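Local coordinates for thioredoxin domain-containing protein (PDB 3HA9) that is of unconfirmed function but has a thioredoxin-like fold and may act as an oxidoreductase or antioxidant protein, at residues A[23-28]-A[99-104]; A[49-54]-A[147-152]; A[135-138]-A[142-145]. All coordinates share one frame; numbering follows the deposited sequence.

Contact 1: residues A[23-28]-A[99-104]; sequences TTIDGE and EMFRKF
Ile25 crosses over one face of the guanidinium group of Arg102 at a slant. Its CD1 sits over the centre of that face, 3.6 Å above the plane. The same methyl also meets Phe101, with Ile25 CD1 3.7 Å from Phe101 CD2, an oblique approach to the ring. Ile25 CG2 covers the outer end of the guanidinium, 3.7 Å from Arg102 NH2. The charged partner comes in at the edge. Arg102 NH2 donates to Asp26 OD1 at 2.9 Å, a salt bridge with a bent N-H...O angle of 140°. The oxygen lies near the guanidinium plane, but the donor stands above the carboxylate plane.

Torsions explain the reach. Ile25 CG1 is anti to the backbone N (chi1 -170°) and the chain stays extended, which carries CD1 out to the helix. An alanine here would strip the methyl cover from the guanidinium and is likely to leave a gap beside Phe101, with Arg102 freer to turn.

A type I turn from Thr24 to Gly27 presents Ile25 and Asp26 side by side. Gly27 N bonds to Thr24 O at 2.7 Å, and Glu28 N bonds to Thr24 OG1.

The turn links strands 22-23 and 29-30. Ile25 bonds through its backbone to Met115 of edge strand 114-117. Phe101 extends from helix 98-108 onto the sheet, against Met115, Met117, Ala73 and Met45.

Contact 2: residues A[49-54]-A[147-152]; sequences CPSCVY and GTTPSL
Ser51 and Thr149 make the closest approach, with Ser51 OG 3.8 Å from Thr149 CG2. This is a van der Waals touch between a hydroxyl and a methyl. Thr149 turns its methyl to Ser51 because CG2 lies anti to its own carbonyl carbon, while OG1 sits between N and C (chi1 60°). Asp132 ties both sides of this closer part together: its OD2 is hydrogen-bonded to Ser51 OG, and Thr149 packs on it and bonds to its backbone.

The other end is looser and bridged by solvent. Tyr54 OH stands 4.4 Å from Leu152 CB, and a water bridges Tyr54 OH and Leu152 N. The water lies in the plane of the Tyr54 ring, 2.6 Å from Tyr54 OH. It accepts from Leu152 N at 2.9 Å. Ser151 is the N-cap of the helix that follows.

Cys49 and Cys52 form the disulfide, Cys49 SG to Cys52 SG 2.1 Å. Their CPSC sequence at a helix start matches the thioredoxin-type CxxC motif, consistent with a redox site. Neither cysteine touches 147-152.

Helix 52-65 runs on from the motif, and Leu152 packs on its Leu58, Arg61 and Leu62. Strand 143-148 ends just before Thr149, and Pro150 bridges Met55 of that helix and Ile134 of strand 133-138.

Contact 3: residues A[135-138]-A[142-145]; sequences VIMD and NVLY
Ile136 and Tyr145 form an antiparallel hydrogen-bonded pair, while Met137 and Val143 form a non-hydrogen-bonded one, with the register slipping by one residue between them.

On one face of the sheet Ile136 CD1 rests 4.2 Å from Tyr145 CB. On the other, Met137 CG packs 4.0 Å from Val143 CG2, and Val135 lies near Val143. Ile136 CG2 also meets Leu144 CB, at the corner of the bulge.

Leu144 and Tyr145 both stand opposite Ile136, which makes this a classic beta bulge. Ile136 N gives a straight bond to Tyr145 O at 2.8 Å (171°). Ile136 O receives two N-H groups. Leu144 N reaches it at 2.8 Å, and Tyr145 N adds a weak bond at 3.5 Å. Further along, Asp138 N bonds to Asn142 O. The bulge lies in the hairpin of strands 133-138 and 143-148, the C-terminal hairpin of the thioredoxin fold. Strand 143-148 is an outermost strand of the sheet within this chain, and strand 133-138 bonds inward to strand 39-45 at Leu42 and Val40.

The carboxylate of Asp138 holds the turn end of the hairpin. It grips Asn142 at two points. Asn142 ND2 donates to Asp138 OD2 at 2.9 Å, in the amide plane and onto the syn lone pair. The backbone N of Asn142 donates to Asp138 OD1 at 2.9 Å, from above the carboxylate plane. With Asp138 CG placed between N and C (chi1 66°), both oxygens reach across. The carboxylate and amide planes stand 73° apart. OD1 also takes a weak bond from Ser140 N in the turn. Ile136, Leu144 and Tyr145 pack against Val158 of helix 152-161.

How the contacts relate
Contact 2 is a surface contact, whereas contacts 1 and 3 are each partly buried. Contacts 1 and 3 lie on opposite sides of the chain's centre, their own centres about 23 Å apart. Contact 1 works near strand 114-117 at one edge of the sheet, and contact 3 forms the other edge. Contact 2 touches both. Phe104 packs on Cys52 and Val53, and Pro150 meets the hydroxyl of Tyr145. Contacts 2 and 3 share strand 143-148. The chemistry follows the place: side-chain packing and a salt bridge in contact 1, water and light touches in contact 2, and backbone bonds joined by a carboxylate-amide pair in contact 3.

Contact 1: residues A[23-28]-A[99-104]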
loop_
_atom_site.group_PDB
_atom_site.type_symbol
_atom_site.label_atom_id
_atom_site.label_comp_id
_atom_site.label_asym_id
_atom_site.label_seq_id
_atom_site.Cartn_x
_atom_site.Cartn_y
_atom_site.Cartn_z
ATOM N N THR A 23 6.063 1.026 -8.543
ATOM C CA THR A 23 7.354 1.672 -8.814
ATOM C C THR A 23 7.977 2.096 -7.490
ATOM O O THR A 23 7.411 2.951 -6.793
ATOM C CB THR A 23 7.203 2.948 -9.687
ATOM O OG1 THR A 23 6.368 3.907 -9.016
ATOM C CG2 THR A 23 6.611 2.623 -11.047
ATOM N N THR A 24 9.119 1.518 -7.126
ATOM C CA THR A 24 9.752 1.899 -5.856
ATOM C C THR A 24 10.317 3.318 -5.921
ATOM O O THR A 24 10.465 3.884 -7.009
ATOM C CB THR A 24 10.853 0.922 -5.402
ATOM O OG1 THR A 24 12.016 1.075 -6.230
ATOM C CG2 THR A 24 10.346 -0.514 -5.425
ATOM N N ILE A 25 10.634 3.879 -4.758
ATOM C CA ILE A 25 11.104 5.270 -4.640
ATOM C C ILE A 25 12.375 5.487 -5.465
ATOM O O ILE A 25 12.676 6.610 -5.902
ATOM C CB ILE A 25 11.305 5.662 -3.150
ATOM C CG1 ILE A 25 11.552 7.175 -3.000
ATOM C CG2 ILE A 25 12.373 4.760 -2.455
ATOM C CD1 ILE A 25 11.671 7.658 -1.571
ATOM N N ASP A 26 13.091 4.388 -5.697
ATOM C CA ASP A 26 14.319 4.395 -6.474
ATOM C C ASP A 26 14.084 4.156 -7.969
ATOM O O ASP A 26 15.019 4.253 -8.777
ATOM C CB ASP A 26 15.286 3.371 -5.884
ATOM C CG ASP A 26 15.763 3.769 -4.496
ATOM O OD1 ASP A 26 16.200 4.926 -4.340
ATOM O OD2 ASP A 26 15.710 2.941 -3.564
ATOM N N GLY A 27 12.835 3.861 -8.327
ATOM C CA GLY A 27 12.430 3.721 -9.726
ATOM C C GLY A 27 12.371 2.301 -10.260
ATOM O O GLY A 27 12.203 2.109 -11.460
ATOM N N GLU A 28 12.513 1.313 -9.376
ATOM C CA GLU A 28 12.409 -0.106 -9.736
ATOM C C GLU A 28 10.946 -0.566 -9.782
ATOM O O GLU A 28 10.189 -0.331 -8.843
ATOM C CB GLU A 28 13.179 -0.958 -8.726
ATOM C CG GLU A 28 12.904 -2.459 -8.827
ATOM C CD GLU A 28 13.540 -3.271 -7.703
ATOM O OE1 GLU A 28 13.735 -4.495 -7.893
ATOM O OE2 GLU A 28 13.843 -2.698 -6.634
ATOM N N GLU A 99 12.696 13.063 -0.389
ATOM C CA GLU A 99 13.397 13.330 0.878
ATOM C C GLU A 99 12.446 13.342 2.084
ATOM O O GLU A 99 12.758 12.782 3.128
ATOM C CB GLU A 99 14.184 14.658 0.798
ATOM C CG GLU A 99 14.824 15.098 2.126
ATOM C CD GLU A 99 15.489 16.488 2.100
ATOM O OE1 GLU A 99 15.491 17.181 1.045
ATOM O OE2 GLU A 99 16.044 16.888 3.153
ATOM N N MET A 100 11.312 14.013 1.944
ATOM C CA MET A 100 10.313 14.080 3.018
ATOM C C MET A 100 9.762 12.707 3.346
ATOM O O MET A 100 9.540 12.391 4.521
ATOM C CB MET A 100 9.164 14.998 2.603
ATOM C CG MET A 100 9.549 16.470 2.574
ATOM S SD MET A 100 8.284 17.562 1.829
ATOM C CE MET A 100 6.885 17.110 2.880
ATOM N N PHE A 101 9.513 11.914 2.301
ATOM C CA PHE A 101 8.977 10.567 2.442
ATOM C C PHE A 101 9.991 9.710 3.195
ATOM O O PHE A 101 9.639 9.055 4.179
ATOM C CB PHE A 101 8.678 10.015 1.038
ATOM C CG PHE A 101 8.124 8.593 0.995
ATOM C CD1 PHE A 101 7.445 8.017 2.065
ATOM C CD2 PHE A 101 8.232 7.878 -0.186
ATOM C CE1 PHE A 101 6.919 6.690 1.975
ATOM C CE2 PHE A 101 7.727 6.567 -0.308
ATOM C CZ PHE A 101 7.056 5.975 0.770
ATOM N N ARG A 102 11.255 9.758 2.763
ATOM C CA ARG A 102 12.334 9.021 3.439
ATOM C C ARG A 102 12.483 9.400 4.892
ATOM O O ARG A 102 12.650 8.522 5.748
ATOM C CB ARG A 102 13.670 9.239 2.724
ATOM C CG ARG A 102 13.766 8.507 1.406
ATOM C CD ARG A 102 15.148 8.705 0.767
ATOM N NE ARG A 102 15.196 8.329 -0.652
ATOM C CZ ARG A 102 15.284 7.084 -1.120
ATOM N NH1 ARG A 102 15.320 6.042 -0.300
ATOM N NH2 ARG A 102 15.359 6.875 -2.426
ATOM N N LYS A 103 12.410 10.704 5.161
ATOM C CA LYS A 103 12.579 11.209 6.511
ATOM C C LYS A 103 11.458 10.728 7.434
ATOM O O LYS A 103 11.708 10.390 8.583
ATOM C CB LYS A 103 12.660 12.746 6.503
ATOM C CG LYS A 103 12.868 13.389 7.873
ATOM C CD LYS A 103 14.179 12.956 8.478
ATOM C CE LYS A 103 14.687 13.930 9.514
ATOM N NZ LYS A 103 16.147 13.758 9.654
ATOM N N PHE A 104 10.237 10.708 6.913
ATOM C CA PHE A 104 9.089 10.225 7.677
ATOM C C PHE A 104 9.298 8.768 8.046
ATOM O O PHE A 104 9.138 8.365 9.221
ATOM C CB PHE A 104 7.777 10.415 6.888
ATOM C CG PHE A 104 6.592 9.816 7.560
ATOM C CD1 PHE A 104 5.844 10.557 8.466
ATOM C CD2 PHE A 104 6.237 8.480 7.323
ATOM C CE1 PHE A 104 4.741 9.976 9.125
ATOM C CE2 PHE A 104 5.143 7.899 7.979
ATOM C CZ PHE A 104 4.394 8.653 8.878
#

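Contact 2: residues A[49-54]-A[147-152]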
loop_
_atom_site.group_PDB
_atom_site.type_symbol
_atom_site.label_atom_id
_atom_site.label_comp_id
_atom_site.label_asym_id
_atom_site.label_seq_id
_atom_site.Cartn_x
_atom_site.Cartn_y
_atom_site.Cartn_z
ATOM N N CYS A 49 0.552 13.469 6.750
ATOM C CA CYS A 49 -0.706 12.935 7.273
ATOM C C CYS A 49 -0.628 12.817 8.806
ATOM O O CYS A 49 0.275 12.170 9.317
ATOM C CB CYS A 49 -0.990 11.576 6.586
ATOM S SG CYS A 49 -1.872 10.266 7.540
ATOM N N PRO A 50 -1.527 13.516 9.543
ATOM C CA PRO A 50 -1.453 13.482 10.997
ATOM C C PRO A 50 -1.539 12.082 11.596
ATOM O O PRO A 50 -0.738 11.749 12.486
ATOM C CB PRO A 50 -2.645 14.346 11.429
ATOM C CG PRO A 50 -2.784 15.345 10.316
ATOM C CD PRO A 50 -2.459 14.558 9.063
ATOM N N SER A 51 -2.486 11.277 11.111
ATOM C CA SER A 51 -2.749 9.939 11.652
ATOM C C SER A 51 -1.654 8.921 11.309
ATOM O O SER A 51 -1.514 7.884 11.959
ATOM C CB SER A 51 -4.123 9.433 11.196
ATOM O OG SER A 51 -4.129 9.185 9.790
ATOM N N CYS A 52 -0.868 9.235 10.301
ATOM C CA CYS A 52 0.076 8.261 9.771
ATOM C C CYS A 52 1.220 7.957 10.727
ATOM O O CYS A 52 1.809 6.884 10.657
ATOM C CB CYS A 52 0.600 8.700 8.404
ATOM S SG CYS A 52 -0.671 8.596 7.119
ATOM N N VAL A 53 1.540 8.900 11.614
ATOM C CA VAL A 53 2.554 8.649 12.637
ATOM C C VAL A 53 2.125 7.483 13.539
ATOM O O VAL A 53 2.939 6.579 13.840
ATOM C CB VAL A 53 2.881 9.933 13.456
ATOM C CG1 VAL A 53 3.847 9.625 14.596
ATOM C CG2 VAL A 53 3.483 11.005 12.521
ATOM N N TYR A 54 0.867 7.511 13.984
ATOM C CA TYR A 54 0.341 6.405 14.785
ATOM C C TYR A 54 0.284 5.109 13.955
ATOM O O TYR A 54 0.644 4.031 14.448
ATOM C CB TYR A 54 -1.039 6.732 15.394
ATOM C CG TYR A 54 -1.660 5.529 16.064
ATOM C CD1 TYR A 54 -1.097 4.994 17.225
ATOM C CD2 TYR A 54 -2.786 4.895 15.521
ATOM C CE1 TYR A 54 -1.641 3.867 17.835
ATOM C CE2 TYR A 54 -3.337 3.772 16.128
ATOM C CZ TYR A 54 -2.761 3.266 17.288
ATOM O OH TYR A 54 -3.287 2.152 17.907
ATOM N N GLY A 147 -9.284 -0.615 4.206
ATOM C CA GLY A 147 -10.023 0.442 4.865
ATOM C C GLY A 147 -9.152 1.541 5.417
ATOM O O GLY A 147 -7.932 1.393 5.535
ATOM N N THR A 148 -9.791 2.653 5.760
ATOM C CA THR A 148 -9.088 3.786 6.353
ATOM C C THR A 148 -8.833 3.544 7.841
ATOM O O THR A 148 -9.700 3.032 8.559
ATOM C CB THR A 148 -9.866 5.106 6.148
ATOM O OG1 THR A 148 -9.942 5.396 4.750
ATOM C CG2 THR A 148 -9.151 6.252 6.817
ATOM N N THR A 149 -7.620 3.890 8.270
ATOM C CA THR A 149 -7.211 3.869 9.680
ATOM C C THR A 149 -7.794 2.696 10.489
ATOM O O THR A 149 -8.573 2.918 11.428
ATOM C CB THR A 149 -7.520 5.229 10.389
ATOM O OG1 THR A 149 -8.933 5.498 10.338
ATOM C CG2 THR A 149 -6.748 6.379 9.729
ATOM N N PRO A 150 -7.438 1.445 10.123
ATOM C CA PRO A 150 -7.877 0.329 10.972
ATOM C C PRO A 150 -7.179 0.358 12.330
ATOM O O PRO A 150 -6.054 0.841 12.430
ATOM C CB PRO A 150 -7.423 -0.904 10.187
ATOM C CG PRO A 150 -6.291 -0.418 9.340
ATOM C CD PRO A 150 -6.690 0.965 8.941
ATOM N N SER A 151 -7.838 -0.159 13.366
ATOM C CA SER A 151 -7.233 -0.228 14.690
ATOM C C SER A 151 -6.225 -1.374 14.787
ATOM O O SER A 151 -6.214 -2.264 13.935
ATOM C CB SER A 151 -8.321 -0.433 15.737
ATOM O OG SER A 151 -8.889 -1.728 15.599
ATOM N N LEU A 152 -5.392 -1.357 15.833
ATOM C CA LEU A 152 -4.440 -2.451 16.078
ATOM C C LEU A 152 -5.167 -3.789 16.210
ATOM O O LEU A 152 -4.715 -4.804 15.673
ATOM C CB LEU A 152 -3.592 -2.188 17.339
ATOM C CG LEU A 152 -2.561 -3.260 17.710
ATOM C CD1 LEU A 152 -1.634 -3.563 16.534
ATOM C CD2 LEU A 152 -1.748 -2.857 18.954
HETATM O O HOH W 1 -5.610 1.084 17.446
#

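Contact 3: residues A[135-138]-A[142-145]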
loop_
_atom_site.group_PDB
_atom_site.type_symbol
_atom_site.label_atom_id
_atom_site.label_comp_id
_atom_site.label_asym_id
_atom_site.label_seq_id
_atom_site.Cartn_x
_atom_site.Cartn_y
_atom_site.Cartn_z
ATOM N N VAL A 135 -4.463 -1.729 2.694
ATOM C CA VAL A 135 -4.945 -2.953 2.020
ATOM C C VAL A 135 -4.070 -4.129 2.458
ATOM O O VAL A 135 -2.846 -4.097 2.287
ATOM C CB VAL A 135 -4.892 -2.821 0.481
ATOM C CG1 VAL A 135 -5.446 -4.095 -0.201
ATOM C CG2 VAL A 135 -5.684 -1.608 0.039
ATOM N N ILE A 136 -4.690 -5.169 3.014
ATOM C CA ILE A 136 -3.943 -6.382 3.383
ATOM C C ILE A 136 -4.333 -7.512 2.439
ATOM O O ILE A 136 -5.525 -7.778 2.266
ATOM C CB ILE A 136 -4.210 -6.808 4.835
ATOM C CG1 ILE A 136 -3.897 -5.647 5.780
ATOM C CG2 ILE A 136 -3.368 -8.054 5.191
ATOM C CD1 ILE A 136 -4.304 -5.898 7.234
ATOM N N MET A 137 -3.328 -8.131 1.815
ATOM C CA MET A 137 -3.534 -9.220 0.854
ATOM C C MET A 137 -2.661 -10.423 1.214
ATOM O O MET A 137 -1.611 -10.267 1.831
ATOM C CB MET A 137 -3.135 -8.770 -0.557
ATOM C CG MET A 137 -4.212 -8.067 -1.362
ATOM S SD MET A 137 -3.532 -7.279 -2.879
ATOM C CE MET A 137 -1.934 -7.801 -2.798
ATOM N N ASP A 138 -3.092 -11.615 0.803
ATOM C CA ASP A 138 -2.223 -12.793 0.838
ATOM C C ASP A 138 -1.553 -12.989 -0.532
ATOM O O ASP A 138 -1.780 -12.205 -1.440
ATOM C CB ASP A 138 -2.985 -14.038 1.311
ATOM C CG ASP A 138 -4.071 -14.485 0.332
ATOM O OD1 ASP A 138 -4.043 -14.108 -0.860
ATOM O OD2 ASP A 138 -4.960 -15.230 0.777
ATOM N N ASN A 142 -5.896 -12.549 -2.470
ATOM C CA ASN A 142 -7.108 -12.369 -1.683
ATOM C C ASN A 142 -6.976 -11.144 -0.791
ATOM O O ASN A 142 -5.942 -10.944 -0.154
ATOM C CB ASN A 142 -7.387 -13.576 -0.794
ATOM C CG ASN A 142 -7.672 -14.821 -1.580
ATOM O OD1 ASN A 142 -8.569 -14.848 -2.425
ATOM N ND2 ASN A 142 -6.898 -15.871 -1.317
ATOM N N VAL A 143 -8.021 -10.330 -0.741
ATOM C CA VAL A 143 -7.999 -9.142 0.118
ATOM C C VAL A 143 -8.588 -9.497 1.467
ATOM O O VAL A 143 -9.764 -9.868 1.568
ATOM C CB VAL A 143 -8.749 -7.945 -0.507
ATOM C CG1 VAL A 143 -8.737 -6.733 0.458
ATOM C CG2 VAL A 143 -8.139 -7.581 -1.866
ATOM N N LEU A 144 -7.754 -9.377 2.502
ATOM C CA LEU A 144 -8.125 -9.740 3.863
ATOM C C LEU A 144 -8.720 -8.561 4.630
ATOM O O LEU A 144 -9.449 -8.745 5.613
ATOM C CB LEU A 144 -6.905 -10.305 4.584
ATOM C CG LEU A 144 -6.542 -11.789 4.444
ATOM C CD1 LEU A 144 -7.144 -12.501 3.221
ATOM C CD2 LEU A 144 -5.008 -12.021 4.561
ATOM N N TYR A 145 -8.383 -7.355 4.182
ATOM C CA TYR A 145 -8.922 -6.106 4.717
ATOM C C TYR A 145 -8.550 -4.959 3.774
ATOM O O TYR A 145 -7.440 -4.945 3.223
ATOM C CB TYR A 145 -8.341 -5.806 6.113
ATOM C CG TYR A 145 -8.763 -4.465 6.653
ATOM C CD1 TYR A 145 -9.957 -4.319 7.356
ATOM C CD2 TYR A 145 -7.971 -3.327 6.439
ATOM C CE1 TYR A 145 -10.352 -3.074 7.845
ATOM C CE2 TYR A 145 -8.359 -2.096 6.915
ATOM C CZ TYR A 145 -9.549 -1.969 7.613
ATOM O OH TYR A 145 -9.916 -0.725 8.080
#